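Local coordinates for precorrin-6Y C5,15-methyltransferase (Corynebacterium diphtheriae, PDB 3HM2), which probably transfers methyl groups from S-adenosylmethionine during cobalamin biosynthesis, this chain being the C-terminal methyltransferase domain of the longer protein, at residues A15-A20 with G37-E42; I41-S46 with T50-F55. One frame throughout, in Å; residues are numbered along the deposited sequence.

Contact 1: A15-A20 with G37-E42; sequences ALAISA and GSIAIE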
loop_
_atom_site.group_PDB
_atom_site.type_symbol
_atom_site.label_atom_id
_atom_site.label_comp_id
_atom_site.label_asym_id
_atom_site.label_seq_id
_atom_site.Cartn_x
_atom_site.Cartn_y
_atom_site.Cartn_z
ATOM N N ALA A 15 12.345 13.879 5.130
ATOM C CA ALA A 15 11.243 14.836 5.252
ATOM C C ALA A 15 10.226 14.445 6.316
ATOM O O ALA A 15 9.895 15.243 7.166
ATOM C CB ALA A 15 10.543 15.013 3.906
ATOM N N LEU A 16 9.723 13.222 6.267
ATOM C CA LEU A 16 8.683 12.796 7.213
ATOM C C LEU A 16 9.196 12.736 8.641
ATOM O O LEU A 16 8.453 12.974 9.602
ATOM C CB LEU A 16 8.114 11.453 6.810
ATOM C CG LEU A 16 7.304 11.530 5.527
ATOM C CD1 LEU A 16 7.209 10.173 4.794
ATOM C CD2 LEU A 16 5.931 12.088 5.853
ATOM N N ALA A 17 10.481 12.425 8.766
ATOM C CA ALA A 17 11.137 12.355 10.059
ATOM C C ALA A 17 11.377 13.761 10.601
ATOM O O ALA A 17 11.226 13.994 11.792
ATOM C CB ALA A 17 12.446 11.568 9.963
ATOM N N ILE A 18 11.727 14.711 9.743
ATOM C CA ILE A 18 11.823 16.081 10.229
ATOM C C ILE A 18 10.441 16.591 10.674
ATOM O O ILE A 18 10.273 17.047 11.804
ATOM C CB ILE A 18 12.511 17.031 9.224
ATOM C CG1 ILE A 18 13.787 16.388 8.664
ATOM C CG2 ILE A 18 12.884 18.338 9.899
ATOM C CD1 ILE A 18 15.056 16.603 9.518
ATOM N N SER A 19 9.434 16.472 9.817
ATOM C CA SER A 19 8.094 16.930 10.195
ATOM C C SER A 19 7.603 16.298 11.506
ATOM O O SER A 19 6.836 16.918 12.240
ATOM C CB SER A 19 7.061 16.675 9.089
ATOM O OG SER A 19 6.261 15.536 9.393
ATOM N N ALA A 20 8.049 15.077 11.782
ATOM C CA ALA A 20 7.608 14.350 12.966
ATOM C C ALA A 20 8.325 14.846 14.217
ATOM O O ALA A 20 7.741 14.903 15.299
ATOM C CB ALA A 20 7.828 12.856 12.784
ATOM N N GLY A 37 23.508 11.711 10.844
ATOM C CA GLY A 37 23.850 12.982 10.234
ATOM C C GLY A 37 22.766 13.486 9.299
ATOM O O GLY A 37 22.482 14.683 9.251
ATOM N N SER A 38 22.160 12.568 8.555
ATOM C CA SER A 38 21.105 12.919 7.612
ATOM C C SER A 38 20.081 13.850 8.251
ATOM O O SER A 38 19.803 14.932 7.736
ATOM C CB SER A 38 20.416 11.660 7.084
ATOM O OG SER A 38 21.236 10.983 6.146
ATOM N N ILE A 39 19.521 13.420 9.378
ATOM C CA ILE A 39 18.466 14.172 10.045
ATOM C C ILE A 39 19.032 15.382 10.781
ATOM O O ILE A 39 18.343 16.384 10.971
ATOM C CB ILE A 39 17.690 13.293 11.043
ATOM C CG1 ILE A 39 17.265 11.980 10.381
ATOM C CG2 ILE A 39 16.479 14.039 11.582
ATOM C CD1 ILE A 39 15.775 11.867 10.151
ATOM N N ALA A 40 20.291 15.281 11.194
ATOM C CA ALA A 40 20.894 16.282 12.065
ATOM C C ALA A 40 21.152 17.584 11.313
ATOM O O ALA A 40 20.771 18.662 11.770
ATOM C CB ALA A 40 22.185 15.751 12.669
ATOM N N ILE A 41 21.802 17.476 10.159
ATOM C CA ILE A 41 22.235 18.650 9.411
ATOM C C ILE A 41 21.051 19.352 8.754
ATOM O O ILE A 41 21.105 20.551 8.474
ATOM C CB ILE A 41 23.266 18.281 8.329
ATOM C CG1 ILE A 41 24.609 17.926 8.971
ATOM C CG2 ILE A 41 23.430 19.422 7.337
ATOM C CD1 ILE A 41 24.995 16.472 8.815
ATOM N N GLU A 42 19.984 18.599 8.508
ATOM C CA GLU A 42 18.725 19.179 8.056
ATOM C C GLU A 42 17.948 19.786 9.220
ATOM O O GLU A 42 17.480 20.921 9.141
ATOM C CB GLU A 42 17.873 18.124 7.349
ATOM C CG GLU A 42 16.527 18.636 6.862
ATOM C CD GLU A 42 16.640 19.953 6.119
ATOM O OE1 GLU A 42 17.511 20.063 5.231
ATOM O OE2 GLU A 42 15.858 20.879 6.424
#

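Contact 2: I41-S46 with T50-F55; sequences IEWLRS and TTAVCF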
loop_
_atom_site.group_PDB
_atom_site.type_symbol
_atom_site.label_atom_id
_atom_site.label_comp_id
_atom_site.label_asym_id
_atom_site.label_seq_id
_atom_site.Cartn_x
_atom_site.Cartn_y
_atom_site.Cartn_z
ATOM N N ILE A 41 21.802 17.476 10.159
ATOM C CA ILE A 41 22.235 18.650 9.411
ATOM C C ILE A 41 21.051 19.352 8.754
ATOM O O ILE A 41 21.105 20.551 8.474
ATOM C CB ILE A 41 23.266 18.281 8.329
ATOM C CG1 ILE A 41 24.609 17.926 8.971
ATOM C CG2 ILE A 41 23.430 19.422 7.337
ATOM C CD1 ILE A 41 24.995 16.472 8.815
ATOM N N GLU A 42 19.984 18.599 8.508
ATOM C CA GLU A 42 18.725 19.179 8.056
ATOM C C GLU A 42 17.948 19.786 9.220
ATOM O O GLU A 42 17.480 20.921 9.141
ATOM C CB GLU A 42 17.873 18.124 7.349
ATOM C CG GLU A 42 16.527 18.636 6.862
ATOM C CD GLU A 42 16.640 19.953 6.119
ATOM O OE1 GLU A 42 17.511 20.063 5.231
ATOM O OE2 GLU A 42 15.858 20.879 6.424
ATOM N N TRP A 43 17.816 19.022 10.299
ATOM C CA TRP A 43 17.291 19.547 11.543
ATOM C C TRP A 43 17.964 20.890 11.799
ATOM O O TRP A 43 17.304 21.869 12.105
ATOM C CB TRP A 43 17.591 18.530 12.661
ATOM C CG TRP A 43 17.502 19.034 14.117
ATOM C CD1 TRP A 43 18.397 19.856 14.767
ATOM C CD2 TRP A 43 16.495 18.697 15.099
ATOM N NE1 TRP A 43 17.994 20.069 16.069
ATOM C CE2 TRP A 43 16.834 19.373 16.296
ATOM C CE3 TRP A 43 15.338 17.906 15.076
ATOM C CZ2 TRP A 43 16.055 19.276 17.454
ATOM C CZ3 TRP A 43 14.569 17.817 16.227
ATOM C CH2 TRP A 43 14.931 18.495 17.395
ATOM N N LEU A 44 19.283 20.946 11.643
ATOM C CA LEU A 44 20.021 22.175 11.924
ATOM C C LEU A 44 19.782 23.186 10.833
ATOM O O LEU A 44 19.619 24.381 11.104
ATOM C CB LEU A 44 21.521 21.910 12.016
ATOM C CG LEU A 44 22.181 21.269 13.233
ATOM C CD1 LEU A 44 23.647 21.567 13.143
ATOM C CD2 LEU A 44 21.618 21.731 14.602
ATOM N N ARG A 45 19.768 22.695 9.595
ATOM C CA ARG A 45 19.648 23.561 8.440
ATOM C C ARG A 45 18.194 23.770 8.048
ATOM O O ARG A 45 17.886 23.909 6.869
ATOM C CB ARG A 45 20.421 22.997 7.249
ATOM C CG ARG A 45 21.306 24.038 6.568
ATOM C CD ARG A 45 20.989 24.194 5.083
ATOM N NE ARG A 45 20.748 22.921 4.401
ATOM C CZ ARG A 45 19.586 22.560 3.856
ATOM N NH1 ARG A 45 18.527 23.364 3.906
ATOM N NH2 ARG A 45 19.479 21.384 3.251
ATOM N N SER A 46 17.309 23.791 9.039
ATOM C CA SER A 46 15.895 24.051 8.797
ATOM C C SER A 46 15.311 24.964 9.871
ATOM O O SER A 46 14.199 25.471 9.730
ATOM C CB SER A 46 15.112 22.738 8.741
ATOM O OG SER A 46 14.792 22.277 10.043
ATOM N N THR A 50 19.607 26.202 17.027
ATOM C CA THR A 50 19.473 24.816 17.460
ATOM C C THR A 50 20.824 24.108 17.466
ATOM O O THR A 50 21.701 24.416 16.660
ATOM C CB THR A 50 18.498 24.035 16.559
ATOM O OG1 THR A 50 18.973 24.053 15.208
ATOM C CG2 THR A 50 17.110 24.655 16.614
ATOM N N THR A 51 20.983 23.156 18.380
ATOM C CA THR A 51 22.140 22.269 18.369
ATOM C C THR A 51 21.717 20.811 18.226
ATOM O O THR A 51 20.748 20.372 18.843
ATOM C CB THR A 51 22.982 22.425 19.650
ATOM O OG1 THR A 51 22.339 21.743 20.734
ATOM C CG2 THR A 51 23.143 23.896 20.005
ATOM N N ALA A 52 22.451 20.066 17.406
ATOM C CA ALA A 52 22.184 18.645 17.217
ATOM C C ALA A 52 23.365 17.797 17.677
ATOM O O ALA A 52 24.514 18.234 17.623
ATOM C CB ALA A 52 21.855 18.355 15.761
ATOM N N VAL A 53 23.074 16.581 18.129
ATOM C CA VAL A 53 24.118 15.645 18.543
ATOM C C VAL A 53 24.068 14.347 17.714
ATOM O O VAL A 53 22.998 13.732 17.497
ATOM C CB VAL A 53 24.149 15.360 20.075
ATOM C CG1 VAL A 53 25.290 14.406 20.403
ATOM C CG2 VAL A 53 24.312 16.643 20.866
ATOM N N CYS A 54 25.261 13.968 17.249
ATOM C CA CYS A 54 25.478 12.846 16.358
ATOM C C CYS A 54 26.296 11.741 17.036
ATOM O O CYS A 54 27.177 12.014 17.849
ATOM C CB CYS A 54 26.182 13.354 15.099
ATOM S SG CYS A 54 25.061 14.144 13.887
ATOM N N PHE A 55 25.999 10.497 16.696
ATOM C CA PHE A 55 26.634 9.339 17.326
ATOM C C PHE A 55 27.022 8.311 16.251
ATOM O O PHE A 55 26.226 7.445 15.876
ATOM C CB PHE A 55 25.697 8.700 18.381
ATOM C CG PHE A 55 25.540 9.512 19.675
ATOM C CD1 PHE A 55 24.446 10.348 19.872
ATOM C CD2 PHE A 55 26.467 9.407 20.699
ATOM C CE1 PHE A 55 24.297 11.085 21.061
ATOM C CE2 PHE A 55 26.311 10.118 21.881
ATOM C CZ PHE A 55 25.227 10.962 22.055
#

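Contact 1: A15-A20 with G37-E42
Ile18 and Ile39 meet side by side between two helices, their side chains running past each other in opposite directions. The CD1 methyl of Ile18 lies 3.6 Å from CG2 of Ile39, the branch that stands anti to the backbone N of its residue. The other branch of Ile39, CG1, is anti to its carbonyl carbon (chi1 -49°) and carries CD1 over to Ala17, whose CB points at the opposing helix; Ala17 CB and Ile39 CD1 are 3.3 Å apart, closer than two methyl groups normally sit. Glu42, one turn beyond Ile39, runs roughly perpendicular to Ile18 and touches it through its aliphatic part, CG to Ile18 CD1 at 3.7 Å. Its chain bends at chi2, and the carboxylate is paired by charge with Arg45, while the side chain also rests against Arg14 of helix 9-21. No hydrogen bond spans the contact, so its grip is apolar. The short helix axes approach to 10.2 Å and cross at -59°, with Ile18 and Ile39 at the nearest point of the backbones. Phe99 of strand 97-100 lies against both Ala17 and Ile39, Leu21 adds to the packing on Ile39, and Ala40 of helix 38-44 rests on Ala52 of strand 50-55.

Contact 2: I41-S46 with T50-F55
The last turn of helix 38-44 comes down beside the start of strand 50-55, the backbones nearest at Leu44 and Thr50, whose CA atoms are 6.2 Å apart; Arg45 is the first residue to leave the helical conformation. Leu44 reaches the strand with one branch: its CD2 methyl sits 3.4 Å from Thr50 O and equally near Ala52 N, packed on the strand backbone, while the same methyl meets Ala52 CB at 3.6 Å. Trp43 approaches beside it, CG anti to the backbone N (chi1 163°), which swings the indole across the direction of the strand. The pyrrole side of the ring does the touching, with CD1 3.9 Å from Ala52 CB and NE1 4.0 Å from Thr50 CB, both met obliquely. Leu44 CD2 lies at the ring edge, in its plane, so leucine and indole form one apolar surface against Ala52. The indole NE1 is buried here without a polar partner in the model; Thr51 O is 3.9 Å away. Thr50 turns OG1 toward the helix end, 3.6 Å from Leu44 CD2, and this hydroxyl is hydrogen-bonded to Arg77 and to Thr47 O. Arg77 also binds Leu44 O, tying the end of the helix to the beginning of the strand. Leu29 of strand 27-32 and Leu21 of helix 9-21 also pack on Trp43. Strand 27-32, helix 38-44 and strand 50-55 make a beta-alpha-beta crossover between adjacent parallel strands, the opening unit of the Rossmann-like fold of S-adenosylmethionine-dependent methyltransferases.

Both contacts use helix 38-44, and their centres lie 8 Å apart. Contact 1 joins its first turn to helix 9-21, whereas contact 2 joins its final turn to strand 50-55; Ile41 and Glu42 belong to both. They also touch directly: Ile18 CD1 of contact 1 is 3.8 Å from Trp43 N, and Ala40 CB is 3.5 Å from Cys54 SG. Gly37 and Ala40 fit, with Gly35, a GxGxxA pattern consistent with the glycine-rich loop that binds S-adenosylmethionine in Rossmann-type methyltransferases, so the shared helix would lead away from the probable cofactor site. Both contacts lie away from the metal-binding residues Glu59, Glu60 and Glu63.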